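Local coordinates for hydrogenase expression/formation protein HypE (Desulfovibrio vulgaris subsp. vulgaris, PDB 2Z1U) that binds ATP and magnesium and probably takes part in the maturation of hydrogenases, at residues L22-D25 and L26-H30; E108-V111 and A112-K116; Y58-P62 and I63-G67. All coordinates share one frame; numbering follows the deposited sequence.

Contact 1. Residues L22-D25 and L26-H30; sequences LISD and LFLRH. With ATP (adenosine-5'-triphosphate), chain D.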
loop_
_atom_site.group_PDB
_atom_site.type_symbol
_atom_site.label_atom_id
_atom_site.label_comp_id
_atom_site.label_asym_id
_atom_site.label_seq_id
_atom_site.Cartn_x
_atom_site.Cartn_y
_atom_site.Cartn_z
ATOM N N LEU A 22 14.385 1.083 14.448
ATOM C CA LEU A 22 13.510 -0.032 14.079
ATOM C C LEU A 22 13.642 -0.335 12.582
ATOM O O LEU A 22 13.815 -1.483 12.194
ATOM C CB LEU A 22 12.055 0.301 14.393
ATOM C CG LEU A 22 11.047 -0.720 14.933
ATOM C CD1 LEU A 22 9.680 -0.374 14.420
ATOM C CD2 LEU A 22 11.376 -2.203 14.682
ATOM N N ILE A 23 13.564 0.710 11.754
ATOM C CA ILE A 23 13.656 0.569 10.301
ATOM C C ILE A 23 14.994 -0.061 9.883
ATOM O O ILE A 23 14.998 -1.049 9.156
ATOM C CB ILE A 23 13.413 1.917 9.573
ATOM C CG1 ILE A 23 11.946 2.337 9.704
ATOM C CG2 ILE A 23 13.804 1.819 8.100
ATOM C CD1 ILE A 23 11.679 3.787 9.246
ATOM N N SER A 24 16.122 0.485 10.349
ATOM C CA SER A 24 17.428 -0.092 9.995
ATOM C C SER A 24 17.707 -1.458 10.610
ATOM O O SER A 24 18.162 -2.370 9.920
ATOM C CB SER A 24 18.590 0.878 10.280
ATOM O OG SER A 24 18.572 1.930 9.307
ATOM N N ASP A 25 17.434 -1.607 11.901
ATOM C CA ASP A 25 17.862 -2.807 12.623
ATOM C C ASP A 25 16.937 -4.001 12.428
ATOM O O ASP A 25 17.356 -5.137 12.616
ATOM C CB ASP A 25 18.039 -2.520 14.115
ATOM C CG ASP A 25 19.128 -1.489 14.400
ATOM O OD1 ASP A 25 19.834 -1.038 13.464
ATOM O OD2 ASP A 25 19.271 -1.123 15.580
ATOM N N LEU A 26 15.679 -3.754 12.066
ATOM C CA LEU A 26 14.750 -4.858 11.861
ATOM C C LEU A 26 14.381 -5.050 10.399
ATOM O O LEU A 26 14.701 -6.086 9.813
ATOM C CB LEU A 26 13.482 -4.702 12.711
ATOM C CG LEU A 26 12.437 -5.825 12.565
ATOM C CD1 LEU A 26 12.984 -7.177 13.033
ATOM C CD2 LEU A 26 11.164 -5.474 13.305
ATOM N N PHE A 27 13.710 -4.053 9.823
ATOM C CA PHE A 27 13.149 -4.182 8.472
ATOM C C PHE A 27 14.233 -4.345 7.409
ATOM O O PHE A 27 14.209 -5.318 6.658
ATOM C CB PHE A 27 12.207 -3.014 8.138
ATOM C CG PHE A 27 10.983 -2.952 9.013
ATOM C CD1 PHE A 27 10.035 -3.984 8.996
ATOM C CD2 PHE A 27 10.755 -1.850 9.837
ATOM C CE1 PHE A 27 8.897 -3.928 9.808
ATOM C CE2 PHE A 27 9.617 -1.788 10.655
ATOM C CZ PHE A 27 8.691 -2.827 10.641
ATOM N N LEU A 28 15.191 -3.413 7.368
ATOM C CA LEU A 28 16.313 -3.483 6.422
ATOM C C LEU A 28 17.149 -4.739 6.600
ATOM O O LEU A 28 17.642 -5.306 5.623
ATOM C CB LEU A 28 17.232 -2.261 6.558
ATOM C CG LEU A 28 16.952 -1.139 5.568
ATOM C CD1 LEU A 28 15.506 -0.622 5.692
ATOM C CD2 LEU A 28 17.978 -0.025 5.749
ATOM N N ARG A 29 17.306 -5.171 7.846
ATOM C CA ARG A 29 18.104 -6.358 8.131
ATOM C C ARG A 29 17.498 -7.573 7.439
ATOM O O ARG A 29 18.195 -8.319 6.748
ATOM C CB ARG A 29 18.216 -6.586 9.636
ATOM C CG ARG A 29 19.328 -7.550 10.028
ATOM C CD ARG A 29 19.455 -7.663 11.540
ATOM N NE ARG A 29 18.696 -8.816 12.028
ATOM C CZ ARG A 29 17.577 -8.760 12.750
ATOM N NH1 ARG A 29 17.057 -7.594 13.117
ATOM N NH2 ARG A 29 16.988 -9.887 13.130
ATOM N N HIS A 30 16.191 -7.757 7.608
ATOM C CA HIS A 30 15.493 -8.901 7.015
ATOM C C HIS A 30 15.208 -8.791 5.514
ATOM O O HIS A 30 15.193 -9.810 4.806
ATOM C CB HIS A 30 14.192 -9.185 7.773
ATOM C CG HIS A 30 14.402 -9.838 9.103
ATOM N ND1 HIS A 30 14.443 -11.207 9.257
ATOM C CD2 HIS A 30 14.590 -9.315 10.339
ATOM C CE1 HIS A 30 14.647 -11.499 10.530
ATOM N NE2 HIS A 30 14.740 -10.369 11.207
HETATM P PG ATP D . 6.361 9.809 6.963
HETATM O O1G ATP D . 5.844 8.357 6.956
HETATM O O2G ATP D . 6.697 10.274 8.347
HETATM O O3G ATP D . 5.499 10.788 6.180
HETATM P PB ATP D . 8.328 9.243 4.891
HETATM O O1B ATP D . 7.184 8.341 4.383
HETATM O O2B ATP D . 8.932 10.221 3.930
HETATM O O3B ATP D . 7.808 9.902 6.256
HETATM P PA ATP D . 9.397 7.117 6.456
HETATM O O1A ATP D . 9.838 7.726 7.784
HETATM O O2A ATP D . 8.030 6.496 6.528
HETATM O O3A ATP D . 9.539 8.263 5.295
HETATM O "O5'" ATP D . 10.462 6.109 5.890
HETATM C "C5'" ATP D . 11.873 6.331 6.020
HETATM C "C4'" ATP D . 12.565 5.252 5.215
HETATM O "O4'" ATP D . 12.324 4.005 5.899
HETATM C "C3'" ATP D . 11.992 5.101 3.816
HETATM O "O3'" ATP D . 13.078 4.806 2.916
HETATM C "C2'" ATP D . 11.064 3.885 3.899
HETATM O "O2'" ATP D . 11.057 3.184 2.654
HETATM C "C1'" ATP D . 11.704 3.043 5.021
HETATM N N9 ATP D . 10.717 2.269 5.820
HETATM C C8 ATP D . 9.880 2.733 6.759
HETATM N N7 ATP D . 9.147 1.723 7.281
HETATM C C5 ATP D . 9.513 0.611 6.618
HETATM C C6 ATP D . 9.129 -0.821 6.654
HETATM N N6 ATP D . 8.160 -1.228 7.503
HETATM N N1 ATP D . 9.753 -1.650 5.825
HETATM C C2 ATP D . 10.711 -1.273 4.955
HETATM N N3 ATP D . 11.114 0.018 4.887
HETATM C C4 ATP D . 10.551 0.962 5.685
#

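Contact 2. Residues E108-V111 and A112-K116; sequences ERVV and ASMGK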
loop_
_atom_site.group_PDB
_atom_site.type_symbol
_atom_site.label_atom_id
_atom_site.label_comp_id
_atom_site.label_asym_id
_atom_site.label_seq_id
_atom_site.Cartn_x
_atom_site.Cartn_y
_atom_site.Cartn_z
ATOM N N GLU A 108 9.012 -9.199 14.858
ATOM C CA GLU A 108 10.205 -9.812 14.263
ATOM C C GLU A 108 9.920 -11.141 13.541
ATOM O O GLU A 108 10.470 -11.387 12.468
ATOM C CB GLU A 108 11.326 -9.992 15.306
ATOM C CG GLU A 108 12.564 -10.697 14.742
ATOM C CD GLU A 108 13.844 -10.399 15.497
ATOM O OE1 GLU A 108 13.940 -10.731 16.704
ATOM O OE2 GLU A 108 14.770 -9.856 14.862
ATOM N N ARG A 109 9.083 -11.991 14.132
ATOM C CA ARG A 109 8.657 -13.226 13.476
ATOM C C ARG A 109 7.922 -12.947 12.160
ATOM O O ARG A 109 8.143 -13.633 11.160
ATOM C CB ARG A 109 7.755 -14.042 14.395
ATOM C CG ARG A 109 8.495 -14.771 15.513
ATOM C CD ARG A 109 7.576 -15.812 16.154
ATOM N NE ARG A 109 6.642 -15.210 17.108
ATOM C CZ ARG A 109 5.481 -15.746 17.481
ATOM N NH1 ARG A 109 5.067 -16.912 16.980
ATOM N NH2 ARG A 109 4.721 -15.102 18.361
ATOM N N VAL A 110 7.063 -11.931 12.166
ATOM C CA VAL A 110 6.293 -11.556 10.972
ATOM C C VAL A 110 7.220 -10.988 9.894
ATOM O O VAL A 110 7.120 -11.357 8.716
ATOM C CB VAL A 110 5.191 -10.541 11.308
ATOM C CG1 VAL A 110 4.575 -9.964 10.021
ATOM C CG2 VAL A 110 4.118 -11.192 12.177
ATOM N N VAL A 111 8.122 -10.099 10.315
ATOM C CA VAL A 111 9.133 -9.514 9.436
ATOM C C VAL A 111 10.035 -10.608 8.848
ATOM O O VAL A 111 10.292 -10.610 7.644
ATOM C CB VAL A 111 9.968 -8.412 10.162
ATOM C CG1 VAL A 111 11.165 -8.018 9.334
ATOM C CG2 VAL A 111 9.086 -7.190 10.445
ATOM N N ALA A 112 10.509 -11.526 9.693
ATOM C CA ALA A 112 11.283 -12.698 9.237
ATOM C C ALA A 112 10.535 -13.525 8.172
ATOM O O ALA A 112 11.122 -13.913 7.156
ATOM C CB ALA A 112 11.676 -13.584 10.428
ATOM N N SER A 113 9.252 -13.797 8.412
ATOM C CA SER A 113 8.405 -14.454 7.426
ATOM C C SER A 113 8.342 -13.720 6.090
ATOM O O SER A 113 8.419 -14.354 5.043
ATOM C CB SER A 113 6.979 -14.627 7.959
ATOM O OG SER A 113 6.911 -15.705 8.873
ATOM N N MET A 114 8.175 -12.398 6.123
ATOM C CA MET A 114 8.151 -11.601 4.892
ATOM C C MET A 114 9.445 -11.680 4.101
ATOM O O MET A 114 9.405 -11.887 2.888
ATOM C CB MET A 114 7.765 -10.138 5.162
ATOM C CG MET A 114 6.374 -10.002 5.724
ATOM S SD MET A 114 5.849 -8.334 6.105
ATOM C CE MET A 114 5.696 -7.588 4.485
ATOM N N GLY A 115 10.580 -11.520 4.798
ATOM C CA GLY A 115 11.907 -11.622 4.198
ATOM C C GLY A 115 12.085 -12.940 3.478
ATOM O O GLY A 115 12.454 -12.966 2.311
ATOM N N LYS A 116 11.803 -14.030 4.186
ATOM C CA LYS A 116 11.880 -15.387 3.649
ATOM C C LYS A 116 10.967 -15.612 2.431
ATOM O O LYS A 116 11.375 -16.221 1.427
ATOM C CB LYS A 116 11.520 -16.391 4.750
ATOM C CG LYS A 116 11.959 -17.830 4.464
ATOM C CD LYS A 116 11.029 -18.829 5.152
ATOM C CE LYS A 116 11.423 -20.274 4.869
ATOM N NZ LYS A 116 10.323 -21.177 5.277
#

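Contact 3. Residues Y58-P62 and I63-G67; sequences YTVDP and IFFPG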
loop_
_atom_site.group_PDB
_atom_site.type_symbol
_atom_site.label_atom_id
_atom_site.label_comp_id
_atom_site.label_asym_id
_atom_site.label_seq_id
_atom_site.Cartn_x
_atom_site.Cartn_y
_atom_site.Cartn_z
ATOM N N TYR A 58 -3.764 -6.705 4.747
ATOM C CA TYR A 58 -3.880 -8.015 5.381
ATOM C C TYR A 58 -4.281 -7.807 6.833
ATOM O O TYR A 58 -3.671 -7.015 7.551
ATOM C CB TYR A 58 -2.573 -8.810 5.208
ATOM C CG TYR A 58 -2.311 -9.069 3.734
ATOM C CD1 TYR A 58 -1.641 -8.116 2.957
ATOM C CD2 TYR A 58 -2.803 -10.230 3.094
ATOM C CE1 TYR A 58 -1.429 -8.307 1.606
ATOM C CE2 TYR A 58 -2.609 -10.436 1.698
ATOM C CZ TYR A 58 -1.913 -9.460 0.965
ATOM O OH TYR A 58 -1.652 -9.605 -0.393
ATOM N N THR A 59 -5.350 -8.488 7.236
ATOM C CA THR A 59 -6.025 -8.219 8.510
ATOM C C THR A 59 -6.307 -9.540 9.238
ATOM O O THR A 59 -7.163 -9.598 10.119
ATOM C CB THR A 59 -7.373 -7.458 8.298
ATOM O OG1 THR A 59 -8.192 -8.205 7.401
ATOM C CG2 THR A 59 -7.151 -6.062 7.706
ATOM N N VAL A 60 -5.576 -10.588 8.875
ATOM C CA VAL A 60 -5.873 -11.950 9.358
ATOM C C VAL A 60 -5.832 -12.036 10.892
ATOM O O VAL A 60 -4.963 -11.449 11.560
ATOM C CB VAL A 60 -4.950 -13.016 8.700
ATOM C CG1 VAL A 60 -3.515 -12.850 9.162
ATOM C CG2 VAL A 60 -5.449 -14.461 8.957
ATOM N N ASP A 61 -6.813 -12.740 11.432
ATOM C CA ASP A 61 -6.898 -13.004 12.851
ATOM C C ASP A 61 -7.189 -14.485 12.998
ATOM O O ASP A 61 -8.229 -14.945 12.517
ATOM C CB ASP A 61 -8.009 -12.156 13.472
ATOM C CG ASP A 61 -8.178 -12.405 14.960
ATOM O OD1 ASP A 61 -9.343 -12.467 15.404
ATOM O OD2 ASP A 61 -7.162 -12.554 15.678
ATOM N N PRO A 62 -6.286 -15.249 13.661
ATOM C CA PRO A 62 -5.055 -14.839 14.345
ATOM C C PRO A 62 -3.886 -14.541 13.397
ATOM O O PRO A 62 -3.952 -14.855 12.206
ATOM C CB PRO A 62 -4.726 -16.054 15.219
ATOM C CG PRO A 62 -5.259 -17.208 14.452
ATOM C CD PRO A 62 -6.506 -16.708 13.768
ATOM N N ILE A 63 -2.828 -13.951 13.946
ATOM C CA ILE A 63 -1.667 -13.528 13.168
ATOM C C ILE A 63 -0.864 -14.737 12.728
ATOM O O ILE A 63 -0.329 -14.750 11.618
ATOM C CB ILE A 63 -0.754 -12.570 13.990
ATOM C CG1 ILE A 63 -1.487 -11.268 14.307
ATOM C CG2 ILE A 63 0.567 -12.307 13.277
ATOM C CD1 ILE A 63 -0.616 -10.244 15.048
ATOM N N PHE A 64 -0.786 -15.733 13.614
ATOM C CA PHE A 64 -0.082 -16.993 13.359
ATOM C C PHE A 64 -1.074 -18.159 13.315
ATOM O O PHE A 64 -1.992 -18.238 14.138
ATOM C CB PHE A 64 1.013 -17.245 14.421
ATOM C CG PHE A 64 2.077 -16.154 14.479
ATOM C CD1 PHE A 64 3.115 -16.116 13.549
ATOM C CD2 PHE A 64 2.030 -15.167 15.462
ATOM C CE1 PHE A 64 4.080 -15.096 13.572
ATOM C CE2 PHE A 64 2.996 -14.145 15.504
ATOM C CZ PHE A 64 4.022 -14.112 14.553
ATOM N N PHE A 65 -0.879 -19.054 12.345
ATOM C CA PHE A 65 -1.752 -20.227 12.129
ATOM C C PHE A 65 -0.929 -21.333 11.460
ATOM O O PHE A 65 0.140 -21.049 10.934
ATOM C CB PHE A 65 -2.977 -19.848 11.268
ATOM C CG PHE A 65 -2.671 -18.867 10.158
ATOM C CD1 PHE A 65 -2.292 -19.319 8.895
ATOM C CD2 PHE A 65 -2.753 -17.489 10.378
ATOM C CE1 PHE A 65 -2.007 -18.411 7.866
ATOM C CE2 PHE A 65 -2.458 -16.579 9.360
ATOM C CZ PHE A 65 -2.084 -17.044 8.100
ATOM N N PRO A 66 -1.382 -22.606 11.525
ATOM C CA PRO A 66 -0.683 -23.648 10.772
ATOM C C PRO A 66 -0.499 -23.275 9.299
ATOM O O PRO A 66 -1.472 -22.920 8.627
ATOM C CB PRO A 66 -1.617 -24.852 10.915
ATOM C CG PRO A 66 -2.232 -24.654 12.255
ATOM C CD PRO A 66 -2.482 -23.173 12.328
ATOM N N GLY A 67 0.744 -23.323 8.823
ATOM C CA GLY A 67 1.048 -23.112 7.408
ATOM C C GLY A 67 1.328 -21.679 6.991
ATOM O O GLY A 67 1.663 -21.427 5.831
#

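Contact 1. Residues L22-D25 and L26-H30
One turn of helix 17-31 lines the adenine end of the ATP pocket, where Ile23 and Phe27 meet both each other and the nucleotide. Ile23 CG1 stands beside the backbone N (chi1 -70°) and carries CD1 to the imidazole edge of the base, with CD1 3.2 Å from ATP C8. Its other branch, CG2, touches the ribose oxygen ATP O4' and, further along the helix, Leu28 CD1. Phe27 offers a ring face to the base: ATP N6 sits 3.3 Å above the plane, over the ring centre. The edge of the same ring is taken by Ile23 CA, while Leu22 CD1 approaches Phe27 CE2 at 4.0 Å. Leu22 and Leu26 run side by side, CD2 to CD2, and Leu26 goes on to touch Glu108 of helix 104-121.

The backbone widens here into a pi-type turn. Leu28 N bonds to Ile23 O five residues back, at 3.0 Å and almost straight (176°), whereas Leu26 N reaches Leu22 O in the ordinary four-residue pattern and Phe27 N adds a weak bond to the same oxygen. ATP is held further by Thr130, Gly128 and Asn40, and by Thr222 and Arg223 of the second subunit, so the site is shared across the dimer. On the exposed side of the turn, a bend at chi3 (95°) folds the Arg29 guanidinium back along the helix; its NH2 pairs with Glu108, and its NH1 is hydrogen-bonded to Asp25 O in the guanidinium plane, at a doubtfully short 2.5 Å.

Contact 2. Residues E108-V111 and A112-K116
Val110 and Met114 meet one turn apart on helix 104-121, the crossover helix of the beta-alpha-beta unit formed with strands 87-99 and 124-133. Val110 CG1 lies 4.4 Å from Met114 SD, a loose apolar contact, and Met114 CG packs more closely on Val110 O, at 3.4 Å. Met114 starts beside its backbone N (chi1 -63°), extends through CG, then bends at chi3, and this carries its end away from the preceding turn.

Regular backbone bonds fix the spacing. Ala112 N to Glu108 O, Ser113 N to Arg109 O, Met114 N to Val110 O and Gly115 N to Val111 O all follow the four-residue pattern, the last at 3.0 Å.

Outside this shell the buried side chains join the helix to the sheet: Met114 rests on Cys94 and Phe96 of strand 87-99 and, with Val110, on Ile143 of strand 141-151. Ile70 and Val75 of helix 70-83 pack beside them. The polar ends face other partners, Glu108 turning to Arg29 and Arg109 forming a cation-pi contact with Phe64. Ser113 OG, beside its own backbone N, lies 3.3 Å from Arg109 O and hydrogen-bonds to Asp69 OD2.

Contact 3. Residues Y58-P62 and I63-G67
Two positive first torsions bring Val60 and Phe65 together round a cis-proline turn: Val60 CG1 (chi1 68°) and Phe65 CG (chi1 38°) each stand between their own backbone N and carbonyl carbon. The two side chains come from opposite directions, and Val60 CG2 meets the ring at Phe65 CE2, 3.7 Å away and oblique to its plane, with CG1 only slightly farther. Pro62 O lies at the ring edge, near the plane, 3.4 Å from Phe65 CD2. The peptide bond before Pro62 is cis, and Pro62 CG lies 3.4 Å from Phe64 O. Next in the chain, Ile63 CG2 sits 3.7 Å above one face of the Phe64 ring, offset toward its rim.

The loop links strand 50-58 to the short strand 64-65. Val60 and Phe65 both rest on Leu73 of helix 70-83, Phe65 meets the His177 ring nearly at right angles, and Asp61 O accepts a hydrogen bond from Arg185. No hydrogen bond joins residues 58-62 to 63-67; backbone bonds of the loop run instead to outside residues such as Arg341 and Ile70, while Pro62 O probably gains a weak electrostatic attraction from the positive rim of the Phe65 ring.

In the fold
Contact 2 lies between the other two, its centre about 11 Å from that of contact 1 and about 13 Å from that of contact 3. Toward contact 1 the helices are joined by the salt bridge from Arg29 NH2 to Glu108 OE2 (2.8 Å) and by Val111 CG2 against Phe27 CE1 (3.3 Å), which makes Val111 a second shell behind the adenine. Toward contact 3, Val110 CG2 packs on Phe64 CZ at 3.8 Å and on Ile63. Contacts 1 and 3 do not touch, their nearest atoms being about 11 Å apart. Contact 1 touches ATP directly, whereas the side chain of Val60 in contact 3 lies about 11 Å from another bound ATP, not the one at contact 1.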